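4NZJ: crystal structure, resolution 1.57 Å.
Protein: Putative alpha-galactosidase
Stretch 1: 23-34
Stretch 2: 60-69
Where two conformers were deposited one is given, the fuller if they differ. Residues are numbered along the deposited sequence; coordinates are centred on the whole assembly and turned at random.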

# COMPACT_ATOMS: atom_id res chain seq x y z
N ASN A 23 13.82 8.18 0.42
CA ASN A 23 14.14 8.47 -0.97
C ASN A 23 15.65 8.33 -1.18
O ASN A 23 16.42 8.53 -0.24
CB ASN A 23 13.68 9.89 -1.32
CG ASN A 23 13.42 10.08 -2.81
OD1 ASN A 23 13.98 10.97 -3.45
ND2 ASN A 23 12.56 9.25 -3.37
N TYR A 24 16.07 7.97 -2.39
CA TYR A 24 17.50 7.92 -2.71
C TYR A 24 18.07 9.33 -2.87
O TYR A 24 17.37 10.23 -3.35
CB TYR A 24 17.79 7.15 -4.01
CG TYR A 24 17.32 5.71 -4.08
CD1 TYR A 24 17.20 4.92 -2.94
CD2 TYR A 24 17.05 5.12 -5.31
CE1 TYR A 24 16.79 3.60 -3.03
CE2 TYR A 24 16.64 3.81 -5.41
CZ TYR A 24 16.51 3.05 -4.26
OH TYR A 24 16.10 1.74 -4.35
N PRO A 25 19.34 9.52 -2.50
CA PRO A 25 19.97 10.82 -2.76
C PRO A 25 20.07 11.12 -4.25
O PRO A 25 20.18 10.21 -5.06
CB PRO A 25 21.37 10.67 -2.14
CG PRO A 25 21.61 9.20 -2.07
CD PRO A 25 20.27 8.57 -1.86
N SER A 26 20.00 12.40 -4.61
CA SER A 26 20.14 12.84 -6.00
C SER A 26 19.09 12.26 -6.95
O SER A 26 19.37 12.05 -8.14
CB SER A 26 21.56 12.54 -6.50
OG SER A 26 22.50 13.20 -5.69
N THR A 27 17.89 12.00 -6.43
CA THR A 27 16.75 11.63 -7.24
C THR A 27 15.58 12.55 -6.90
O THR A 27 15.55 13.14 -5.81
CB THR A 27 16.31 10.17 -7.02
OG1 THR A 27 15.76 10.02 -5.71
CG2 THR A 27 17.49 9.22 -7.21
N PRO A 28 14.63 12.72 -7.84
CA PRO A 28 13.48 13.57 -7.53
C PRO A 28 12.69 13.08 -6.33
O PRO A 28 12.50 11.87 -6.14
CB PRO A 28 12.65 13.50 -8.81
CG PRO A 28 13.66 13.25 -9.88
CD PRO A 28 14.64 12.31 -9.25
N PHE A 29 12.23 14.04 -5.53
CA PHE A 29 11.47 13.79 -4.32
C PHE A 29 10.13 14.49 -4.47
O PHE A 29 10.08 15.67 -4.82
CB PHE A 29 12.23 14.37 -3.12
CG PHE A 29 11.56 14.18 -1.80
CD1 PHE A 29 10.48 14.98 -1.41
CD2 PHE A 29 12.03 13.22 -0.90
CE1 PHE A 29 9.87 14.81 -0.19
CE2 PHE A 29 11.42 13.05 0.33
CZ PHE A 29 10.33 13.85 0.68
N ILE A 30 9.04 13.77 -4.23
CA ILE A 30 7.70 14.36 -4.19
C ILE A 30 6.89 13.75 -3.05
O ILE A 30 6.81 12.54 -2.92
CB ILE A 30 6.93 14.17 -5.51
CG1 ILE A 30 7.68 14.86 -6.66
CG2 ILE A 30 5.51 14.72 -5.39
CD1 ILE A 30 6.95 14.87 -7.98
N PHE A 31 6.31 14.61 -2.21
CA PHE A 31 5.44 14.14 -1.15
C PHE A 31 4.31 15.12 -0.92
O PHE A 31 4.53 16.26 -0.50
CB PHE A 31 6.21 13.94 0.15
CG PHE A 31 5.37 13.39 1.27
CD1 PHE A 31 4.92 12.08 1.22
CD2 PHE A 31 5.04 14.17 2.37
CE1 PHE A 31 4.14 11.56 2.25
CE2 PHE A 31 4.27 13.66 3.40
CZ PHE A 31 3.82 12.35 3.34
N TYR A 32 3.09 14.68 -1.20
CA TYR A 32 1.91 15.43 -0.81
C TYR A 32 1.60 15.10 0.64
O TYR A 32 1.56 13.93 1.02
CB TYR A 32 0.70 15.08 -1.69
CG TYR A 32 -0.60 15.66 -1.20
CD1 TYR A 32 -0.92 17.00 -1.41
CD2 TYR A 32 -1.51 14.88 -0.49
CE1 TYR A 32 -2.11 17.54 -0.95
CE2 TYR A 32 -2.70 15.41 -0.04
CZ TYR A 32 -3.00 16.74 -0.26
OH TYR A 32 -4.17 17.30 0.20
N ILE A 33 1.39 16.13 1.45
CA ILE A 33 1.11 15.96 2.87
C ILE A 33 -0.36 15.57 3.03
O ILE A 33 -1.24 16.42 2.88
CB ILE A 33 1.42 17.23 3.67
CG1 ILE A 33 2.88 17.64 3.48
CG2 ILE A 33 1.09 17.02 5.14
CD1 ILE A 33 3.16 19.08 3.85
N PRO A 34 -0.65 14.29 3.33
CA PRO A 34 -2.05 13.89 3.39
C PRO A 34 -2.73 14.54 4.58
O PRO A 34 -2.30 14.34 5.72
CB PRO A 34 -1.99 12.36 3.54
CG PRO A 34 -0.56 11.98 3.30
CD PRO A 34 0.22 13.18 3.75
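Stretch 2 (60-69) IISGVMTSKG

Stretch 2 lies alongside stretch 1 as an antiparallel β-strand. The axes of strands 28-32 and 60-64 approach to 4.5 Å, and their N-to-C directions differ by 177°, so following stretch 1 forward means reading stretch 2 from its C-terminal end back. The pairing buries 731 Å², both sides summed.

The walk begins at a type II β turn, Y24 to T27, which T27 closes with a side-chain hydrogen bond from its OG1 to Y24 O (2.9 Å). S26, at phi/psi 60/31, occupies the left-handed corner of this turn. Stretch 2 passes the turn in extended form through M65, a selenomethionine, whose carbonyl receives the S26 amide: S26 N to M65 O is 2.7 Å with an angle of 167° at the hydrogen, short and nearly straight. The same oxygen takes a CA-H...O contact from P25 CA at 3.3 Å. P25 packs its ring beside the residues that follow, with P25 CG 4.0 Å from K68 CG, while S26 CA rests 3.6 Å from V64 CG1.

At T27 the hydrogen bonding between the chains runs through a water. Water 1 donates to T27 O at 2.7 Å and accepts from M65 N at 3.0 Å, bridging two backbone groups that stand 4.4 Å apart, T27 O to M65 N.

From F29 the ladder is regular. F29 and G63 form a hydrogen-bonded pair: F29 N to G63 O is 2.8 Å and G63 N to F29 O is 3.1 Å, with angles of 149° and 146°. G63 has phi/psi 147/-152, where a CB would be jammed against the carbonyl oxygen of S62. The F29 ring reaches diagonally to I61, its CE1 lying 3.7 Å from I61 CG2.

I30 faces S62 in a non-hydrogen-bonded pair, CA to CA 4.5 Å; the I30 CA to I61 O contact of 3.4 Å is of the CA-H...O kind. Its side chain meets that of I60, CG2 to CG2 at 4.0 Å.

F31 and I61 make the next hydrogen-bonded pair, F31 N to I61 O and I61 N to F31 O both 2.8 Å, at 159° and 167°. I61 CD1 sits at the edge of the F31 ring, 4.2 Å from F31 CD2. F29, F31 and I61 thus share one face of the sheet; I30, Y32, I60 and S62 occupy the other.

Y32 ends the ladder against I60, CA to CA 4.2 Å, with I60 CG1 4.0 Å from Y32 CD1 at the ring edge. Beyond the strand, I33 CD1 still reaches I61 CD1 at 4.2 Å.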

# COMPACT_ATOMS: atom_id res chain seq x y z
N ILE A 60 2.36 20.14 -1.38
CA ILE A 60 3.36 19.25 -1.97
C ILE A 60 4.78 19.70 -1.65
O ILE A 60 5.16 20.84 -1.92
CB ILE A 60 3.19 19.14 -3.50
CG1 ILE A 60 1.81 18.56 -3.83
CG2 ILE A 60 4.31 18.28 -4.10
CD1 ILE A 60 1.45 18.63 -5.30
N ILE A 61 5.55 18.78 -1.07
CA ILE A 61 6.99 18.96 -0.88
C ILE A 61 7.68 18.36 -2.09
O ILE A 61 7.44 17.21 -2.44
CB ILE A 61 7.48 18.20 0.37
CG1 ILE A 61 6.78 18.71 1.63
CG2 ILE A 61 9.00 18.31 0.49
CD1 ILE A 61 7.05 17.87 2.86
N SER A 62 8.56 19.13 -2.74
CA SER A 62 9.27 18.62 -3.90
C SER A 62 10.69 19.15 -3.98
O SER A 62 11.02 20.17 -3.38
CB SER A 62 8.52 18.97 -5.19
OG SER A 62 8.51 20.37 -5.40
N GLY A 63 11.53 18.43 -4.73
CA GLY A 63 12.91 18.83 -4.96
C GLY A 63 13.83 17.64 -5.08
O GLY A 63 13.40 16.56 -5.51
N VAL A 64 15.09 17.84 -4.71
CA VAL A 64 16.10 16.79 -4.71
C VAL A 64 17.01 16.97 -3.50
O VAL A 64 17.49 18.07 -3.25
CB VAL A 64 16.97 16.86 -5.99
CG1 VAL A 64 18.09 15.82 -5.93
CG2 VAL A 64 16.12 16.65 -7.23
N MSE A 65 17.23 15.89 -2.75
CA MSE A 65 18.17 15.93 -1.63
C MSE A 65 19.40 15.15 -2.02
O MSE A 65 19.31 14.03 -2.52
CB MSE A 65 17.52 15.44 -0.35
CG MSE A 65 16.50 16.47 0.11
SE MSE A 65 15.89 16.08 1.94
CE MSE A 65 17.65 16.19 2.79
N THR A 66 20.56 15.76 -1.79
CA THR A 66 21.82 15.16 -2.21
C THR A 66 22.63 14.53 -1.07
O THR A 66 23.55 13.76 -1.33
CB THR A 66 22.70 16.19 -2.96
OG1 THR A 66 22.90 17.34 -2.13
CG2 THR A 66 22.03 16.61 -4.26
N SER A 67 22.29 14.85 0.18
CA SER A 67 23.02 14.35 1.35
C SER A 67 22.23 13.29 2.09
O SER A 67 21.06 13.49 2.41
CB SER A 67 23.34 15.50 2.31
OG SER A 67 24.23 16.43 1.71
N LYS A 68 22.87 12.16 2.37
CA LYS A 68 22.23 11.07 3.11
C LYS A 68 22.03 11.45 4.57
O LYS A 68 22.81 12.22 5.13
CB LYS A 68 23.08 9.80 3.03
CG LYS A 68 23.18 9.22 1.63
CD LYS A 68 23.87 7.87 1.62
CE LYS A 68 25.32 7.97 2.06
N GLY A 69 20.98 10.91 5.18
CA GLY A 69 20.70 11.13 6.60
C GLY A 69 19.22 11.16 6.90
O GLY A 69 18.38 11.04 6.00
O HOH W 1 16.19 13.15 -3.14